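PDB 1OOE: dihydropteridine reductase from Caenorhabditis elegans, which reduces quinonoid dihydropteridines to their tetrahydro forms with a nicotinamide cofactor, probably regenerating tetrahydrobiopterin, and works as a homodimer of the short-chain dehydrogenase/reductase family. Local coordinates for the interface of chains A and B. Sequence-based numbering; all coordinates share one arbitrary frame. Chains: chain A/B, Dihydropteridine reductase.

Contacts 1 and 2 are neighbouring patches of one two-fold symmetric homodimer interface, their C-alpha centres about 9 Å apart, and each recurs with the chains exchanged. They share A:Ala88, A:Phe93 and B:Ser162, so the loop before helix 93-118 of chain A runs from one patch into the other. In contact 1 a lysine from helix 93-118 of chain B reaches the carbonyls of that loop. Contact 2 brings together helix 141-158 of both subunits and pairs apolar packing with bonds through B:Ser156 and a bridging water. Together they draw on helices 93-118 and 141-158 of each subunit, the pair that commonly builds the dimer interface in this family.

Contact 1: the interface of chains A and B. Residues chain A 88-91, 93; chain B 109, 113, 116, 162-163.
B:Lys113, from the later turns of helix 93-118, and A:Phe93, the first residue of the same helix in the other subunit, slide past one another in opposite directions in this part of the homodimer interface. The lysine leaves its helix with CG anti to the backbone N, bends once at chi2 (71°) and then runs extended, so that its methylenes pass the phenyl rim, B:Lys113 CD lying 4.0 Å from A:Phe93 CD2. Its amino tip ends among the backbone carbonyls of the loop 88-91. B:Lys113 NZ hydrogen-bonds to A:Ser90 O at a short 2.6 Å and to A:Ala88 O at 3.1 Å, the latter from above the carbonyl plane. Two waters also bind NZ, one leading to A:Lys91 O and the other to A:Ser89 O. A charge on the lysine is thus probably well compensated by carbonyl dipoles. An alanine at B:Lys113 would remove the amino group and its methylenes and would probably loosen both the carbonyl-lined loop and the packing beside A:Phe93. The phenyl ring, its CG anti to the backbone N (chi1 162°), carries A:Ala88 CA over one face, towards the rim, while B:Ala109 O meets its edge in plane, 3.5 Å from A:Phe93 CE2. Beyond the lysine, the methyl CG2 of B:Thr116 touches A:Ala88 CB; its hydroxyl OG1 is turned back to B:Lys113 O. At the far end, A:Ala88 N donates to B:Ser162 O at 2.9 Å, nearly along the C=O axis (162°) but bent at the hydrogen.

Contact 2: the interface of chains A and B. Residues chain A 87-88, 93, 136-138, 141, 144-145; chain B 152-153, 155-157, 159, 161-162.
The imidazole of B:His152 lies between two oxygens: the hydroxyl OG of B:Ser155 stands 4.0 Å above the centre of one face, and A:Gly144 O approaches the opposite face 3.5 Å above the plane, towards the rim. At the edge, in plane, the hydroxyl OG1 of A:Thr137 meets CE1, the two side chains crossing at about a right angle. B:Ser155 OG is held over the ring by its bond to B:His152 O, made in the carbonyl plane on a lone pair. ND1 bonds to a water, which also binds B:Ser156 OG and A:Ile141 O and so links the ring to a serine of its own chain and, across the interface, to the chain A backbone. B:Ser156, with OG anti to its carbonyl carbon (chi1 -72°), accepts through OG a fairly straight bond from A:Thr137 N (3.0 Å, 161° at H) and has a weak one with A:Thr137 OG1.

Apolar groups fill the middle. A:Ile141 crosses B:Leu153 obliquely, its branch CG2 pressed against B:Leu153 CD1 at 3.4 Å, tighter than usual van der Waals contact. Its other branch turns CG1 towards B:Ser156 CB and sends CD1 to B:Leu157 CD2, at about a right angle to that leucine. A:Met145 lies beside B:Leu153, both pointing the same way, and bends at chi3 with SD 3.8 Å from B:Leu153 CB.

A:Pro136 lays CB near B:Ser155 O, while A:Pro138 sets CG against B:Ala159 CB at 3.9 Å. A second water links A:Ser87 OG to B:Asp161 O. In the short-chain dehydrogenase/reductase fold, the patch packs the start of helix 141-158 of chain A, its preceding loop and the loop before helix 93-118 against the later turns of helix 141-158 in chain B and the loop that follows.

Contact 1: the interface of chains A and B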
loop_
_atom_site.group_PDB
_atom_site.type_symbol
_atom_site.label_atom_id
_atom_site.label_comp_id
_atom_site.label_asym_id
_atom_site.label_seq_id
_atom_site.Cartn_x
_atom_site.Cartn_y
_atom_site.Cartn_z
ATOM N N ALA A 88 -8.745 12.003 -5.988
ATOM C CA ALA A 88 -8.680 12.639 -4.676
ATOM C C ALA A 88 -9.825 13.625 -4.439
ATOM O O ALA A 88 -10.175 13.916 -3.294
ATOM C CB ALA A 88 -7.336 13.344 -4.499
ATOM N N SER A 89 -10.412 14.140 -5.514
ATOM C CA SER A 89 -11.510 15.089 -5.365
ATOM C C SER A 89 -12.865 14.389 -5.223
ATOM O O SER A 89 -13.885 15.035 -4.982
ATOM C CB SER A 89 -11.529 16.066 -6.545
ATOM O OG SER A 89 -11.606 15.385 -7.781
ATOM N N SER A 90 -12.873 13.068 -5.370
ATOM C CA SER A 90 -14.104 12.298 -5.230
ATOM C C SER A 90 -14.577 12.342 -3.786
ATOM O O SER A 90 -13.766 12.340 -2.859
ATOM C CB SER A 90 -13.877 10.840 -5.629
ATOM O OG SER A 90 -14.954 10.036 -5.177
ATOM N N LYS A 91 -15.890 12.374 -3.593
ATOM C CA LYS A 91 -16.450 12.415 -2.250
ATOM C C LYS A 91 -16.043 11.170 -1.464
ATOM O O LYS A 91 -15.800 11.241 -0.259
ATOM C CB LYS A 91 -17.978 12.509 -2.315
ATOM C CG LYS A 91 -18.649 12.581 -0.951
ATOM C CD LYS A 91 -20.149 12.810 -1.066
ATOM C CE LYS A 91 -20.848 11.660 -1.776
ATOM N NZ LYS A 91 -22.317 11.896 -1.868
ATOM N N PHE A 93 -13.242 9.309 -1.932
ATOM C CA PHE A 93 -11.831 8.994 -2.155
ATOM C C PHE A 93 -11.300 8.111 -1.025
ATOM O O PHE A 93 -10.746 7.037 -1.276
ATOM C CB PHE A 93 -11.006 10.293 -2.254
ATOM C CG PHE A 93 -9.516 10.102 -2.054
ATOM C CD1 PHE A 93 -8.803 9.168 -2.803
ATOM C CD2 PHE A 93 -8.829 10.872 -1.119
ATOM C CE1 PHE A 93 -7.429 9.003 -2.621
ATOM C CE2 PHE A 93 -7.453 10.716 -0.927
ATOM C CZ PHE A 93 -6.752 9.778 -1.682
ATOM N N ALA B 109 -3.123 10.132 2.829
ATOM C CA ALA B 109 -4.345 10.297 2.044
ATOM C C ALA B 109 -5.173 11.475 2.543
ATOM O O ALA B 109 -5.745 12.221 1.746
ATOM C CB ALA B 109 -5.176 9.017 2.088
ATOM N N LYS B 113 -6.242 14.929 0.751
ATOM C CA LYS B 113 -7.621 15.412 0.713
ATOM C C LYS B 113 -7.643 16.867 1.162
ATOM O O LYS B 113 -8.386 17.685 0.621
ATOM C CB LYS B 113 -8.512 14.576 1.637
ATOM C CG LYS B 113 -10.006 14.839 1.472
ATOM C CD LYS B 113 -10.528 14.296 0.147
ATOM C CE LYS B 113 -11.972 14.713 -0.090
ATOM N NZ LYS B 113 -12.541 14.045 -1.291
ATOM N N THR B 116 -6.490 18.991 -1.876
ATOM C CA THR B 116 -7.472 19.175 -2.946
ATOM C C THR B 116 -8.514 20.214 -2.539
ATOM O O THR B 116 -9.015 20.973 -3.371
ATOM C CB THR B 116 -8.211 17.854 -3.305
ATOM O OG1 THR B 116 -9.077 17.477 -2.228
ATOM C CG2 THR B 116 -7.216 16.737 -3.565
ATOM N N SER B 162 -5.999 14.509 -10.941
ATOM C CA SER B 162 -5.937 13.748 -9.697
ATOM C C SER B 162 -6.814 14.424 -8.648
ATOM O O SER B 162 -7.224 13.807 -7.671
ATOM C CB SER B 162 -4.508 13.712 -9.170
ATOM O OG SER B 162 -4.117 15.009 -8.744
ATOM N N GLY B 163 -7.089 15.708 -8.849
ATOM C CA GLY B 163 -7.897 16.426 -7.887
ATOM C C GLY B 163 -7.129 17.559 -7.235
ATOM O O GLY B 163 -7.737 18.468 -6.674
HETATM O O HOH W 1 -12.759 11.550 0.353
HETATM O O HOH W 2 -14.844 15.500 -2.159
#

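Contact 2: the interface of chains A and B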
loop_
_atom_site.group_PDB
_atom_site.type_symbol
_atom_site.label_atom_id
_atom_site.label_comp_id
_atom_site.label_asym_id
_atom_site.label_seq_id
_atom_site.Cartn_x
_atom_site.Cartn_y
_atom_site.Cartn_z
ATOM N N SER A 87 -10.939 9.746 -7.780
ATOM C CA SER A 87 -9.741 10.572 -7.696
ATOM C C SER A 87 -9.753 11.195 -6.304
ATOM O O SER A 87 -10.673 10.951 -5.525
ATOM C CB SER A 87 -9.767 11.679 -8.754
ATOM O OG SER A 87 -10.754 12.651 -8.446
ATOM N N ALA A 88 -8.745 12.003 -5.988
ATOM C CA ALA A 88 -8.680 12.639 -4.676
ATOM C C ALA A 88 -9.825 13.625 -4.439
ATOM O O ALA A 88 -10.175 13.916 -3.294
ATOM C CB ALA A 88 -7.336 13.344 -4.499
ATOM N N PHE A 93 -13.242 9.309 -1.932
ATOM C CA PHE A 93 -11.831 8.994 -2.155
ATOM C C PHE A 93 -11.300 8.111 -1.025
ATOM O O PHE A 93 -10.746 7.037 -1.276
ATOM C CB PHE A 93 -11.006 10.293 -2.254
ATOM C CG PHE A 93 -9.516 10.102 -2.054
ATOM C CD1 PHE A 93 -8.803 9.168 -2.803
ATOM C CD2 PHE A 93 -8.829 10.872 -1.119
ATOM C CE1 PHE A 93 -7.429 9.003 -2.621
ATOM C CE2 PHE A 93 -7.453 10.716 -0.927
ATOM C CZ PHE A 93 -6.752 9.778 -1.682
ATOM N N PRO A 136 0.764 5.551 -12.823
ATOM C CA PRO A 136 -0.161 6.412 -12.076
ATOM C C PRO A 136 -1.625 6.042 -12.338
ATOM O O PRO A 136 -1.979 5.635 -13.447
ATOM C CB PRO A 136 0.172 7.815 -12.593
ATOM C CG PRO A 136 1.612 7.709 -13.014
ATOM C CD PRO A 136 1.653 6.349 -13.685
ATOM N N THR A 137 -2.473 6.179 -11.320
ATOM C CA THR A 137 -3.902 5.881 -11.465
ATOM C C THR A 137 -4.740 6.991 -10.829
ATOM O O THR A 137 -5.499 6.753 -9.890
ATOM C CB THR A 137 -4.289 4.536 -10.799
ATOM O OG1 THR A 137 -4.013 4.593 -9.393
ATOM C CG2 THR A 137 -3.522 3.384 -11.431
ATOM N N PRO A 138 -4.631 8.222 -11.354
ATOM C CA PRO A 138 -5.378 9.368 -10.825
ATOM C C PRO A 138 -6.901 9.223 -10.726
ATOM O O PRO A 138 -7.529 9.882 -9.895
ATOM C CB PRO A 138 -4.964 10.509 -11.757
ATOM C CG PRO A 138 -4.686 9.803 -13.053
ATOM C CD PRO A 138 -3.917 8.585 -12.589
ATOM N N ILE A 141 -7.297 6.256 -7.380
ATOM C CA ILE A 141 -6.161 6.330 -6.472
ATOM C C ILE A 141 -6.095 5.261 -5.382
ATOM O O ILE A 141 -5.027 4.696 -5.145
ATOM C CB ILE A 141 -6.084 7.745 -5.849
ATOM C CG1 ILE A 141 -5.870 8.765 -6.973
ATOM C CG2 ILE A 141 -4.949 7.825 -4.836
ATOM C CD1 ILE A 141 -5.764 10.218 -6.518
ATOM N N GLY A 144 -5.252 1.913 -6.863
ATOM C CA GLY A 144 -3.846 1.959 -7.230
ATOM C C GLY A 144 -2.918 1.751 -6.049
ATOM O O GLY A 144 -1.979 0.956 -6.138
ATOM N N MET A 145 -3.176 2.465 -4.953
ATOM C CA MET A 145 -2.373 2.371 -3.727
ATOM C C MET A 145 -2.363 0.966 -3.151
ATOM O O MET A 145 -1.310 0.427 -2.799
ATOM C CB MET A 145 -2.934 3.272 -2.629
ATOM C CG MET A 145 -2.804 4.748 -2.835
ATOM S SD MET A 145 -3.004 5.508 -1.223
ATOM C CE MET A 145 -4.760 5.390 -0.969
ATOM N N HIS B 152 3.220 5.226 -4.470
ATOM C CA HIS B 152 2.315 5.153 -5.612
ATOM C C HIS B 152 1.312 6.302 -5.570
ATOM O O HIS B 152 1.007 6.915 -6.598
ATOM C CB HIS B 152 1.573 3.816 -5.655
ATOM C CG HIS B 152 0.795 3.620 -6.918
ATOM N ND1 HIS B 152 -0.514 4.028 -7.058
ATOM C CD2 HIS B 152 1.175 3.152 -8.130
ATOM C CE1 HIS B 152 -0.904 3.825 -8.304
ATOM N NE2 HIS B 152 0.103 3.296 -8.976
ATOM N N LEU B 153 0.797 6.585 -4.377
ATOM C CA LEU B 153 -0.147 7.686 -4.191
ATOM C C LEU B 153 0.472 8.959 -4.769
ATOM O O LEU B 153 -0.203 9.753 -5.428
ATOM C CB LEU B 153 -0.426 7.874 -2.698
ATOM C CG LEU B 153 -1.177 9.132 -2.257
ATOM C CD1 LEU B 153 -2.576 9.147 -2.848
ATOM C CD2 LEU B 153 -1.246 9.160 -0.744
ATOM N N SER B 155 2.659 9.304 -7.216
ATOM C CA SER B 155 2.623 9.294 -8.676
ATOM C C SER B 155 1.228 9.610 -9.209
ATOM O O SER B 155 1.093 10.289 -10.235
ATOM C CB SER B 155 3.098 7.939 -9.226
ATOM O OG SER B 155 2.110 6.933 -9.088
ATOM N N SER B 156 0.195 9.126 -8.519
ATOM C CA SER B 156 -1.187 9.374 -8.941
ATOM C C SER B 156 -1.578 10.837 -8.759
ATOM O O SER B 156 -2.199 11.441 -9.636
ATOM C CB SER B 156 -2.162 8.497 -8.149
ATOM O OG SER B 156 -2.074 7.141 -8.542
ATOM N N LEU B 157 -1.217 11.403 -7.612
ATOM C CA LEU B 157 -1.533 12.797 -7.311
ATOM C C LEU B 157 -0.874 13.782 -8.279
ATOM O O LEU B 157 -1.466 14.810 -8.626
ATOM C CB LEU B 157 -1.106 13.132 -5.874
ATOM C CG LEU B 157 -1.896 12.455 -4.747
ATOM C CD1 LEU B 157 -1.230 12.741 -3.410
ATOM C CD2 LEU B 157 -3.330 12.956 -4.751
ATOM N N ALA B 159 -0.252 13.314 -11.373
ATOM C CA ALA B 159 -0.867 13.218 -12.692
ATOM C C ALA B 159 -2.033 14.192 -12.850
ATOM O O ALA B 159 -2.630 14.631 -11.872
ATOM C CB ALA B 159 -1.346 11.789 -12.938
ATOM N N ASP B 161 -5.686 15.689 -13.478
ATOM C CA ASP B 161 -7.007 15.283 -13.017
ATOM C C ASP B 161 -7.042 14.415 -11.761
ATOM O O ASP B 161 -8.002 13.684 -11.533
ATOM C CB ASP B 161 -7.760 14.586 -14.153
ATOM C CG ASP B 161 -7.975 15.497 -15.342
ATOM O OD1 ASP B 161 -8.490 16.616 -15.140
ATOM O OD2 ASP B 161 -7.632 15.101 -16.475
ATOM N N SER B 162 -5.999 14.509 -10.941
ATOM C CA SER B 162 -5.937 13.748 -9.697
ATOM C C SER B 162 -6.814 14.424 -8.648
ATOM O O SER B 162 -7.224 13.807 -7.671
ATOM C CB SER B 162 -4.508 13.712 -9.170
ATOM O OG SER B 162 -4.117 15.009 -8.744
HETATM O O HOH W 3 -2.444 5.864 -6.229
HETATM O O HOH W 4 -10.428 14.492 -10.548
#